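Protein FkbI (Streptomyces hygroscopicus, PDB 1R2J) probably acts as an FAD-dependent acyl-ACP dehydrogenase in making the methoxymalonyl extender unit of the polyketide immunosuppressant FK520. Local coordinates at residues Ala6-Thr9 with Asp10-Asp14; Val31-Ala35 with Asp36-Cys40; Val199-Pro202 with Ala203-Leu207; Gln262-Ala265 with Gly266-Asp270; Thr300-Ala303 with Lys304-Ala308. All blocks are in the same frame, centred on the assembly; numbering follows the deposited sequence.

Contact 1: Ala6-Thr9 with Asp10-Asp14; sequences ALLT and DLVGD
Ala6 and Asp10 begin a run of four backbone hydrogen bonds, each from a residue to the one four places back, that joins residues 6-9 to residues 10-14 in helix 5-12. Asp10 N meets Ala6 O at 3.0 Å, and Leu11 N and Val12 N repeat the step to Leu7 O and Leu8 O. The last bond, Gly13 N to Thr9 O, is 2.7 Å long. At Gly13 the chain leaves helical geometry with a positive phi of 19°, where a CB would collide with the carbonyl oxygen of Asp10.

On one flank the ends of Leu7 and Leu11 meet at an angle, CD1 to CD1, at 3.5 Å. Leu7 starts away from the later turn, but its extended first torsion (chi1 171°) brings the branched end back to Leu11. Leu8 and Val12 face the interior, where both touch Leu71 of helix 69-88 and Leu8 also packs on Phe60 of helix 54-67.

The polar flank is different. Thr9 and Asp10 run side by side, and Thr9 OG1 lies 2.7 Å from Asp10 OD2; its 2.5 Å approach to Ala6 O is so short as to be doubtful. The helix is thus amphipathic, and its polar flank gathers oxygen atoms, Thr9 OG1 standing between Ala6 O and Asp10 OD2, a crowding that would probably be felt by the carboxylate.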
loop_
_atom_site.group_PDB
_atom_site.type_symbol
_atom_site.label_atom_id
_atom_site.label_comp_id
_atom_site.label_asym_id
_atom_site.label_seq_id
_atom_site.Cartn_x
_atom_site.Cartn_y
_atom_site.Cartn_z
ATOM N N ALA A 6 10.573 4.776 16.437
ATOM C CA ALA A 6 11.939 5.256 16.624
ATOM C C ALA A 6 12.888 4.358 15.845
ATOM O O ALA A 6 13.825 4.831 15.191
ATOM C CB ALA A 6 12.305 5.249 18.104
ATOM N N LEU A 7 12.629 3.056 15.909
ATOM C CA LEU A 7 13.438 2.068 15.214
ATOM C C LEU A 7 13.465 2.324 13.705
ATOM O O LEU A 7 14.529 2.242 13.087
ATOM C CB LEU A 7 12.892 0.657 15.476
ATOM C CG LEU A 7 13.510 -0.477 14.652
ATOM C CD1 LEU A 7 14.931 -0.719 15.115
ATOM C CD2 LEU A 7 12.684 -1.751 14.809
ATOM N N LEU A 8 12.298 2.628 13.131
ATOM C CA LEU A 8 12.144 2.879 11.697
ATOM C C LEU A 8 12.745 4.214 11.318
ATOM O O LEU A 8 13.210 4.412 10.187
ATOM C CB LEU A 8 10.667 2.905 11.302
ATOM C CG LEU A 8 10.204 1.579 10.713
ATOM C CD1 LEU A 8 10.954 1.299 9.403
ATOM C CD2 LEU A 8 10.449 0.491 11.725
ATOM N N THR A 9 12.717 5.149 12.264
ATOM C CA THR A 9 13.298 6.450 11.974
ATOM C C THR A 9 14.760 6.160 11.810
ATOM O O THR A 9 15.442 6.822 11.019
ATOM C CB THR A 9 13.322 7.473 13.129
ATOM O OG1 THR A 9 14.202 7.030 14.168
ATOM C CG2 THR A 9 11.933 7.727 13.643
ATOM N N ASP A 10 15.329 5.233 12.589
ATOM C CA ASP A 10 16.727 5.141 12.288
ATOM C C ASP A 10 17.250 4.125 11.299
ATOM O O ASP A 10 18.369 4.229 10.807
ATOM C CB ASP A 10 17.693 5.313 13.502
ATOM C CG ASP A 10 17.154 6.089 14.706
ATOM O OD1 ASP A 10 17.028 5.534 15.804
ATOM O OD2 ASP A 10 16.910 7.296 14.513
ATOM N N LEU A 11 16.367 3.174 11.024
ATOM C CA LEU A 11 16.524 2.149 10.044
ATOM C C LEU A 11 16.558 3.066 8.801
ATOM O O LEU A 11 17.575 3.182 8.131
ATOM C CB LEU A 11 15.318 1.203 10.027
ATOM C CG LEU A 11 15.628 -0.155 10.662
ATOM C CD1 LEU A 11 16.317 0.071 11.988
ATOM C CD2 LEU A 11 14.365 -0.970 10.842
ATOM N N VAL A 12 15.456 3.768 8.523
ATOM C CA VAL A 12 15.427 4.706 7.387
ATOM C C VAL A 12 16.585 5.698 7.533
ATOM O O VAL A 12 17.379 5.902 6.607
ATOM C CB VAL A 12 14.110 5.548 7.310
ATOM C CG1 VAL A 12 14.178 6.532 6.132
ATOM C CG2 VAL A 12 12.913 4.628 7.146
ATOM N N GLY A 13 16.644 6.312 8.713
ATOM C CA GLY A 13 17.668 7.280 9.059
ATOM C C GLY A 13 18.456 7.958 7.958
ATOM O O GLY A 13 19.649 7.697 7.791
ATOM N N ASP A 14 17.799 8.828 7.201
ATOM C CA ASP A 14 18.485 9.565 6.147
ATOM C C ASP A 14 19.083 8.674 5.057
ATOM O O ASP A 14 20.304 8.565 4.930
ATOM C CB ASP A 14 19.592 10.412 6.772
ATOM C CG ASP A 14 20.345 11.228 5.756
ATOM O OD1 ASP A 14 19.745 12.166 5.184
ATOM O OD2 ASP A 14 21.537 10.926 5.523
#

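Contact 2: Val31-Ala35 with Asp36-Cys40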
loop_
_atom_site.group_PDB
_atom_site.type_symbol
_atom_site.label_atom_id
_atom_site.label_comp_id
_atom_site.label_asym_id
_atom_site.label_seq_id
_atom_site.Cartn_x
_atom_site.Cartn_y
_atom_site.Cartn_z
ATOM N N VAL A 31 13.551 -8.078 4.832
ATOM C CA VAL A 31 13.498 -9.373 5.504
ATOM C C VAL A 31 13.578 -9.168 7.017
ATOM O O VAL A 31 12.895 -9.850 7.781
ATOM C CB VAL A 31 14.657 -10.299 5.035
ATOM C CG1 VAL A 31 15.976 -9.574 5.138
ATOM C CG2 VAL A 31 14.695 -11.567 5.877
ATOM N N ARG A 32 14.410 -8.216 7.432
ATOM C CA ARG A 32 14.599 -7.889 8.841
ATOM C C ARG A 32 13.279 -7.411 9.456
ATOM O O ARG A 32 12.869 -7.874 10.525
ATOM C CB ARG A 32 15.664 -6.794 8.959
ATOM C CG ARG A 32 16.356 -6.688 10.310
ATOM C CD ARG A 32 15.624 -5.802 11.293
ATOM N NE ARG A 32 16.576 -4.974 12.036
ATOM C CZ ARG A 32 16.347 -4.456 13.241
ATOM N NH1 ARG A 32 15.191 -4.682 13.859
ATOM N NH2 ARG A 32 17.274 -3.711 13.830
ATOM N N LEU A 33 12.619 -6.475 8.781
ATOM C CA LEU A 33 11.338 -5.948 9.249
ATOM C C LEU A 33 10.256 -7.024 9.163
ATOM O O LEU A 33 9.383 -7.109 10.025
ATOM C CB LEU A 33 10.922 -4.744 8.395
ATOM C CG LEU A 33 11.518 -3.361 8.676
ATOM C CD1 LEU A 33 12.994 -3.457 8.960
ATOM C CD2 LEU A 33 11.268 -2.465 7.467
ATOM N N GLY A 34 10.309 -7.840 8.110
ATOM C CA GLY A 34 9.323 -8.895 7.948
ATOM C C GLY A 34 9.416 -9.893 9.092
ATOM O O GLY A 34 8.406 -10.297 9.673
ATOM N N ALA A 35 10.649 -10.283 9.412
ATOM C CA ALA A 35 10.909 -11.232 10.488
ATOM C C ALA A 35 10.538 -10.636 11.846
ATOM O O ALA A 35 10.247 -11.372 12.783
ATOM C CB ALA A 35 12.381 -11.648 10.475
ATOM N N ASP A 36 10.552 -9.307 11.955
ATOM C CA ASP A 36 10.181 -8.662 13.214
ATOM C C ASP A 36 8.662 -8.547 13.329
ATOM O O ASP A 36 8.152 -8.086 14.349
ATOM C CB ASP A 36 10.772 -7.252 13.331
ATOM C CG ASP A 36 12.283 -7.250 13.517
ATOM O OD1 ASP A 36 12.824 -8.208 14.110
ATOM O OD2 ASP A 36 12.925 -6.268 13.082
ATOM N N GLY A 37 7.943 -8.952 12.285
ATOM C CA GLY A 37 6.492 -8.861 12.309
ATOM C C GLY A 37 5.967 -7.495 11.882
ATOM O O GLY A 37 4.753 -7.268 11.820
ATOM N N LEU A 38 6.878 -6.568 11.605
ATOM C CA LEU A 38 6.474 -5.240 11.172
ATOM C C LEU A 38 6.087 -5.442 9.709
ATOM O O LEU A 38 6.405 -6.478 9.135
ATOM C CB LEU A 38 7.643 -4.263 11.318
ATOM C CG LEU A 38 8.292 -4.254 12.707
ATOM C CD1 LEU A 38 9.616 -3.505 12.644
ATOM C CD2 LEU A 38 7.348 -3.621 13.726
ATOM N N LEU A 39 5.406 -4.484 9.095
ATOM C CA LEU A 39 4.984 -4.671 7.701
ATOM C C LEU A 39 3.850 -5.688 7.665
ATOM O O LEU A 39 3.173 -5.838 6.653
ATOM C CB LEU A 39 6.139 -5.198 6.836
ATOM C CG LEU A 39 7.243 -4.240 6.381
ATOM C CD1 LEU A 39 7.853 -3.509 7.563
ATOM C CD2 LEU A 39 8.289 -5.036 5.648
ATOM N N CYS A 40 3.658 -6.360 8.798
ATOM C CA CYS A 40 2.655 -7.403 8.992
ATOM C C CYS A 40 2.022 -7.285 10.371
ATOM O O CYS A 40 1.337 -8.206 10.816
ATOM C CB CYS A 40 3.343 -8.765 8.955
ATOM S SG CYS A 40 2.847 -9.861 7.678
#
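Arg32 and Asp36, one turn apart at the end of helix 27-35, form the charged part of the contact. Arg32 NH1 donates to Asp36 OD2 at 2.9 Å in a nearly straight salt bridge (163°). The oxygen is met on its syn side and lies at the guanidinium edge, in its plane, while the carboxylate stands almost perpendicular to that plane (87°). Bends at chi2 and chi3 of Arg32 curl the chain back to this position. With an asparagine at Asp36, the arginine would probably lose its charged mate here and be freer to swing.

The backbone bonds make a Schellman motif. Gly37 N reaches Gly34 O at 3.0 Å, and Leu38 N makes a weak bond, also 3.0 Å, to Leu33 O. At the Gly37 phi of 85° a beta carbon would run into the carbonyl oxygen of Asp36, so the position suits glycine.

Apolar contacts close the turn on its inner side. Leu33 CG faces Leu38 CD1 at 4.4 Å, the pairing that often accompanies this motif, and Leu39 CD1 presses on Leu33 CB at a tight 3.4 Å.

The chain thereby leaves the helix in a buried setting: Leu33 packs on Leu71 and Leu39 on Met75, both of helix 69-88, Cys40 on Ala82 of the same helix, and Leu38 on Leu50 in a loop.

Contact 3: Val199-Pro202 with Ala203-Leu207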
loop_
_atom_site.group_PDB
_atom_site.type_symbol
_atom_site.label_atom_id
_atom_site.label_comp_id
_atom_site.label_asym_id
_atom_site.label_seq_id
_atom_site.Cartn_x
_atom_site.Cartn_y
_atom_site.Cartn_z
ATOM N N VAL A 199 1.844 -22.054 -14.866
ATOM C CA VAL A 199 2.554 -22.283 -13.613
ATOM C C VAL A 199 1.861 -23.353 -12.782
ATOM O O VAL A 199 0.688 -23.212 -12.433
ATOM C CB VAL A 199 2.640 -20.984 -12.779
ATOM C CG1 VAL A 199 3.304 -21.265 -11.443
ATOM C CG2 VAL A 199 3.416 -19.926 -13.548
ATOM N N ARG A 200 2.588 -24.421 -12.464
ATOM C CA ARG A 200 2.025 -25.508 -11.670
ATOM C C ARG A 200 2.369 -25.383 -10.187
ATOM O O ARG A 200 3.535 -25.252 -9.816
ATOM C CB ARG A 200 2.516 -26.871 -12.177
ATOM C CG ARG A 200 1.976 -27.296 -13.535
ATOM C CD ARG A 200 2.711 -26.618 -14.674
ATOM N NE ARG A 200 2.183 -27.018 -15.980
ATOM C CZ ARG A 200 2.716 -26.655 -17.143
ATOM N NH1 ARG A 200 3.795 -25.883 -17.167
ATOM N NH2 ARG A 200 2.169 -27.059 -18.286
ATOM N N VAL A 201 1.344 -25.428 -9.345
ATOM C CA VAL A 201 1.531 -25.343 -7.903
ATOM C C VAL A 201 0.572 -26.296 -7.201
ATOM O O VAL A 201 -0.430 -26.720 -7.777
ATOM C CB VAL A 201 1.283 -23.903 -7.380
ATOM C CG1 VAL A 201 2.337 -22.964 -7.930
ATOM C CG2 VAL A 201 -0.102 -23.433 -7.773
ATOM N N PRO A 202 0.877 -26.660 -5.947
ATOM C CA PRO A 202 0.020 -27.571 -5.184
ATOM C C PRO A 202 -1.406 -27.045 -5.086
ATOM O O PRO A 202 -1.627 -25.834 -5.019
ATOM C CB PRO A 202 0.702 -27.621 -3.820
ATOM C CG PRO A 202 2.144 -27.438 -4.165
ATOM C CD PRO A 202 2.098 -26.331 -5.190
ATOM N N ALA A 203 -2.374 -27.955 -5.081
ATOM C CA ALA A 203 -3.771 -27.562 -4.971
ATOM C C ALA A 203 -3.959 -26.778 -3.676
ATOM O O ALA A 203 -4.886 -25.971 -3.552
ATOM C CB ALA A 203 -4.669 -28.797 -4.976
ATOM N N GLY A 204 -3.065 -27.015 -2.718
ATOM C CA GLY A 204 -3.144 -26.328 -1.441
ATOM C C GLY A 204 -2.772 -24.859 -1.526
ATOM O O GLY A 204 -3.008 -24.095 -0.586
ATOM N N ALA A 205 -2.187 -24.465 -2.652
ATOM C CA ALA A 205 -1.778 -23.084 -2.868
ATOM C C ALA A 205 -2.997 -22.214 -3.108
ATOM O O ALA A 205 -2.975 -21.015 -2.834
ATOM C CB ALA A 205 -0.836 -22.995 -4.055
ATOM N N VAL A 206 -4.063 -22.823 -3.622
ATOM C CA VAL A 206 -5.297 -22.097 -3.895
ATOM C C VAL A 206 -6.114 -21.951 -2.622
ATOM O O VAL A 206 -6.670 -22.920 -2.110
ATOM C CB VAL A 206 -6.140 -22.823 -4.951
ATOM C CG1 VAL A 206 -7.360 -21.997 -5.301
ATOM C CG2 VAL A 206 -5.299 -23.081 -6.187
ATOM N N LEU A 207 -6.190 -20.725 -2.118
ATOM C CA LEU A 207 -6.923 -20.443 -0.891
ATOM C C LEU A 207 -8.358 -20.956 -0.929
ATOM O O LEU A 207 -9.009 -20.940 -1.972
ATOM C CB LEU A 207 -6.912 -18.937 -0.620
ATOM C CG LEU A 207 -5.532 -18.315 -0.365
ATOM C CD1 LEU A 207 -5.669 -16.808 -0.238
ATOM C CD2 LEU A 207 -4.912 -18.907 0.893
#
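Pro202 and Ala205 define a 3-10 turn that carries the chain out of strand 199-202 of the beta-sheet region characteristic of the acyl-CoA dehydrogenase fold. Ala205 N donates to Pro202 O at 2.8 Å, a fairly straight bond (160°). A longer bond from Val206 N to Ala203 O, 3.3 Å, continues the turn by one residue.

The tight side faces inward. Ala205 CB points back at the strand and packs on Val201 CG2 at 3.8 Å. That methyl lies between the backbone N and the carbonyl carbon of its own residue, which turns it to the alanine. Val201 also touches Val166 and Pro169 of strand 164-169, and Val206 touches Val127 and Ala134, so this side of the turn is closed over by neighbouring strands.

The outer side is looser. The Pro202 ring is exposed, Gly204 at the turn's crest could hold a CB without collision, and the Ala203 methyl leads away from the strand. The strand itself pairs with strand 133-143 through main-chain bonding of Val201 with Ala134, while Ala205 in the turn bonds to Val167 of strand 164-169. Ala205 CB comes within 3.1 Å of Pro202 O, the oxygen that its own N-H already grips.

Contact 4: Gln262-Ala265 with Gly266-Asp270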
loop_
_atom_site.group_PDB
_atom_site.type_symbol
_atom_site.label_atom_id
_atom_site.label_comp_id
_atom_site.label_asym_id
_atom_site.label_seq_id
_atom_site.Cartn_x
_atom_site.Cartn_y
_atom_site.Cartn_z
ATOM N N GLN A 262 1.466 36.199 6.296
ATOM C CA GLN A 262 0.163 35.554 6.390
ATOM C C GLN A 262 -0.176 34.537 5.307
ATOM O O GLN A 262 -0.832 33.534 5.589
ATOM C CB GLN A 262 -0.938 36.607 6.491
ATOM C CG GLN A 262 -1.815 36.412 7.707
ATOM C CD GLN A 262 -2.932 37.433 7.808
ATOM O OE1 GLN A 262 -3.622 37.713 6.828
ATOM N NE2 GLN A 262 -3.129 37.979 9.003
ATOM N N LEU A 263 0.258 34.781 4.074
ATOM C CA LEU A 263 -0.025 33.839 3.004
ATOM C C LEU A 263 0.652 32.500 3.291
ATOM O O LEU A 263 0.067 31.444 3.050
ATOM C CB LEU A 263 0.433 34.395 1.655
ATOM C CG LEU A 263 -0.516 35.419 1.010
ATOM C CD1 LEU A 263 0.053 35.879 -0.327
ATOM C CD2 LEU A 263 -1.888 34.788 0.797
ATOM N N VAL A 264 1.875 32.548 3.818
ATOM C CA VAL A 264 2.611 31.329 4.154
ATOM C C VAL A 264 1.952 30.697 5.375
ATOM O O VAL A 264 1.811 29.474 5.459
ATOM C CB VAL A 264 4.097 31.627 4.457
ATOM C CG1 VAL A 264 4.802 30.367 4.960
ATOM C CG2 VAL A 264 4.785 32.138 3.191
ATOM N N ALA A 265 1.541 31.533 6.322
ATOM C CA ALA A 265 0.861 31.035 7.511
ATOM C C ALA A 265 -0.358 30.246 7.033
ATOM O O ALA A 265 -0.658 29.165 7.546
ATOM C CB ALA A 265 0.416 32.200 8.394
ATOM N N GLY A 266 -1.052 30.801 6.040
ATOM C CA GLY A 266 -2.233 30.156 5.488
ATOM C C GLY A 266 -1.943 28.768 4.948
ATOM O O GLY A 266 -2.738 27.844 5.137
ATOM N N HIS A 267 -0.807 28.621 4.268
ATOM C CA HIS A 267 -0.416 27.322 3.730
ATOM C C HIS A 267 -0.130 26.358 4.871
ATOM O O HIS A 267 -0.461 25.179 4.796
ATOM C CB HIS A 267 0.834 27.446 2.856
ATOM C CG HIS A 267 0.586 28.119 1.545
ATOM N ND1 HIS A 267 -0.517 27.846 0.768
ATOM C CD2 HIS A 267 1.317 29.027 0.854
ATOM C CE1 HIS A 267 -0.458 28.556 -0.344
ATOM N NE2 HIS A 267 0.645 29.281 -0.317
ATOM N N ILE A 268 0.496 26.864 5.927
ATOM C CA ILE A 268 0.822 26.029 7.076
ATOM C C ILE A 268 -0.465 25.551 7.742
ATOM O O ILE A 268 -0.579 24.391 8.144
ATOM C CB ILE A 268 1.687 26.805 8.081
ATOM C CG1 ILE A 268 3.023 27.165 7.421
ATOM C CG2 ILE A 268 1.941 25.959 9.319
ATOM C CD1 ILE A 268 3.721 28.345 8.057
ATOM N N ALA A 269 -1.440 26.445 7.831
ATOM C CA ALA A 269 -2.727 26.116 8.429
ATOM C C ALA A 269 -3.440 25.046 7.593
ATOM O O ALA A 269 -4.049 24.117 8.136
ATOM C CB ALA A 269 -3.593 27.370 8.524
ATOM N N ASP A 270 -3.366 25.181 6.273
ATOM C CA ASP A 270 -4.020 24.214 5.400
ATOM C C ASP A 270 -3.318 22.860 5.479
ATOM O O ASP A 270 -3.963 21.818 5.398
ATOM C CB ASP A 270 -4.060 24.731 3.956
ATOM C CG ASP A 270 -4.864 26.024 3.821
ATOM O OD1 ASP A 270 -5.777 26.252 4.639
ATOM O OD2 ASP A 270 -4.599 26.812 2.897
#
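Gln262 O and Gly266 N share one of the shortest bonds of this contact, 2.8 Å, in the opening turns of helix 262-287, part of the C-terminal helical bundle characteristic of acyl-CoA dehydrogenases. Ala265 O and Ala269 N match that length. Ile268 N binds Val264 O at 3.0 Å, while the bond from His267 N to Leu263 O is longer, 3.2 Å. Together with the bond from Asp270 N to Gly266 O, these make a regular alpha-helix.

Outside the backbone, the imidazole of His267 lies against the preceding turn. Its CG is anti to the carbonyl carbon of its own residue (chi1 -72°), which folds the ring back in that direction. Leu263 O, which already accepts the main-chain N-H of His267, lies over one ring face. The same side chain touches Thr317 and Val321, and so links this turn to helix 297-322.

On another flank the contact is apolar. Val264 and Ile268 approach at an angle, the CG1 methyl of the valine meeting the far end of the isoleucine. Ile268 also packs on Val245 and Ala248 at the end of helix 219-248, so the two sides of the turn engage different helices of the bundle. Gly266 is closely hemmed by carbonyls, and a CB there would sit tight against Leu263 O. Within the apolar pair, Val264 CG1 lies 3.9 Å from Ile268 CD1, and that CD1 is 3.4 Å from Val264 O.

Contact 5: Thr300-Ala303 with Lys304-Ala308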
loop_
_atom_site.group_PDB
_atom_site.type_symbol
_atom_site.label_atom_id
_atom_site.label_comp_id
_atom_site.label_asym_id
_atom_site.label_seq_id
_atom_site.Cartn_x
_atom_site.Cartn_y
_atom_site.Cartn_z
ATOM N N THR A 300 -13.723 2.937 5.183
ATOM C CA THR A 300 -12.377 2.682 4.691
ATOM C C THR A 300 -12.180 3.320 3.313
ATOM O O THR A 300 -11.130 3.901 3.037
ATOM C CB THR A 300 -12.097 1.165 4.617
ATOM O OG1 THR A 300 -12.077 0.621 5.947
ATOM C CG2 THR A 300 -10.755 0.897 3.938
ATOM N N ILE A 301 -13.184 3.208 2.446
ATOM C CA ILE A 301 -13.099 3.819 1.117
ATOM C C ILE A 301 -12.972 5.332 1.337
ATOM O O ILE A 301 -12.178 6.020 0.690
ATOM C CB ILE A 301 -14.380 3.547 0.287
ATOM C CG1 ILE A 301 -14.453 2.063 -0.113
ATOM C CG2 ILE A 301 -14.391 4.433 -0.952
ATOM C CD1 ILE A 301 -15.836 1.627 -0.613
ATOM N N LEU A 302 -13.774 5.831 2.270
ATOM C CA LEU A 302 -13.781 7.242 2.606
ATOM C C LEU A 302 -12.407 7.707 3.091
ATOM O O LEU A 302 -11.903 8.740 2.647
ATOM C CB LEU A 302 -14.831 7.500 3.686
ATOM C CG LEU A 302 -14.892 8.913 4.257
ATOM C CD1 LEU A 302 -15.340 9.869 3.192
ATOM C CD2 LEU A 302 -15.856 8.935 5.429
ATOM N N ALA A 303 -11.796 6.933 3.986
ATOM C CA ALA A 303 -10.485 7.285 4.528
ATOM C C ALA A 303 -9.403 7.338 3.460
ATOM O O ALA A 303 -8.602 8.274 3.413
ATOM C CB ALA A 303 -10.088 6.301 5.611
ATOM N N LYS A 304 -9.369 6.323 2.609
ATOM C CA LYS A 304 -8.374 6.281 1.560
ATOM C C LYS A 304 -8.564 7.473 0.631
ATOM O O LYS A 304 -7.611 8.178 0.310
ATOM C CB LYS A 304 -8.481 4.964 0.774
ATOM C CG LYS A 304 -7.447 4.808 -0.327
ATOM C CD LYS A 304 -7.930 5.377 -1.653
ATOM C CE LYS A 304 -6.760 5.626 -2.602
ATOM N NZ LYS A 304 -7.149 6.489 -3.759
ATOM N N HIS A 305 -9.808 7.697 0.221
ATOM C CA HIS A 305 -10.146 8.786 -0.692
ATOM C C HIS A 305 -9.716 10.165 -0.184
ATOM O O HIS A 305 -8.967 10.883 -0.856
ATOM C CB HIS A 305 -11.656 8.771 -0.970
ATOM C CG HIS A 305 -12.106 9.828 -1.929
ATOM N ND1 HIS A 305 -11.594 9.945 -3.205
ATOM C CD2 HIS A 305 -13.041 10.801 -1.808
ATOM C CE1 HIS A 305 -12.195 10.945 -3.828
ATOM N NE2 HIS A 305 -13.076 11.481 -3.002
ATOM N N VAL A 306 -10.184 10.526 1.006
ATOM C CA VAL A 306 -9.854 11.815 1.592
ATOM C C VAL A 306 -8.371 11.979 1.910
ATOM O O VAL A 306 -7.784 13.013 1.601
ATOM C CB VAL A 306 -10.665 12.063 2.879
ATOM C CG1 VAL A 306 -12.144 12.176 2.553
ATOM C CG2 VAL A 306 -10.444 10.936 3.846
ATOM N N ALA A 307 -7.767 10.968 2.529
ATOM C CA ALA A 307 -6.354 11.046 2.888
ATOM C C ALA A 307 -5.502 11.214 1.636
ATOM O O ALA A 307 -4.540 11.974 1.628
ATOM C CB ALA A 307 -5.931 9.793 3.659
ATOM N N ALA A 308 -5.876 10.520 0.567
ATOM C CA ALA A 308 -5.127 10.606 -0.677
ATOM C C ALA A 308 -5.263 11.982 -1.325
ATOM O O ALA A 308 -4.255 12.608 -1.669
ATOM C CB ALA A 308 -5.583 9.512 -1.641
#
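Thr300 O accepts Lys304 N at 3.0 Å with a straight N-H (170°), and Ile301 O accepts His305 N at 2.9 Å in the same manner. Ala303 O takes the N-H of Ala307 at 3.0 Å, so these buried main-chain groups of helix 297-322 are paired. A bond from Val306 N to Leu302 O belongs to the same series, although the oxygen's position is less certain.

The side-chain polar groups find partners beyond the two segments. Thr300 OG1 is hydrogen-bonded to Met296 O. Lys304 starts anti to its main-chain nitrogen and bends at chi2, sending NZ off to the carbonyls of Met343 and Gly348, with a weak bond to Ile346.

The packing is apolar. Leu302 CD1 meets Val306 CG1 at 4.0 Å, and both residues, with Ala303, lie against Val281 of helix 262-287. Replacing Val306 with a serine is likely to strip Leu302 of this methyl partner and leave a gap facing Val281.

An ammonium gripped by main-chain carbonyls would probably draw stability from their dipoles. Lys304 thereby ties this helix to the end of helix 332-345 and the short link after it, next to FAD-binding Ile345.

Contacts 1 and 2 are the one pair that touch: Leu11 CD2 packs on Leu33 CD1 at 3.4 Å, and Leu7 CD2 lies 4.1 Å from Leu38 CD1, joining the first helix to the capped end of helix 27-35. Contacts 4 and 5 sit on successive helices of the C-terminal region, about 10 Å apart at their nearest atoms. Contact 5 is close to the cofactor, the side chain of Lys304 being about 8 Å from FAD, whereas the side chain of Leu39 in contact 2, which lies across the chain's centre from contact 5, is about 14 Å from the cofactor. Contacts 3 and 4 are far apart, about 55 Å between centres, and both lie away from the flavin-binding residues.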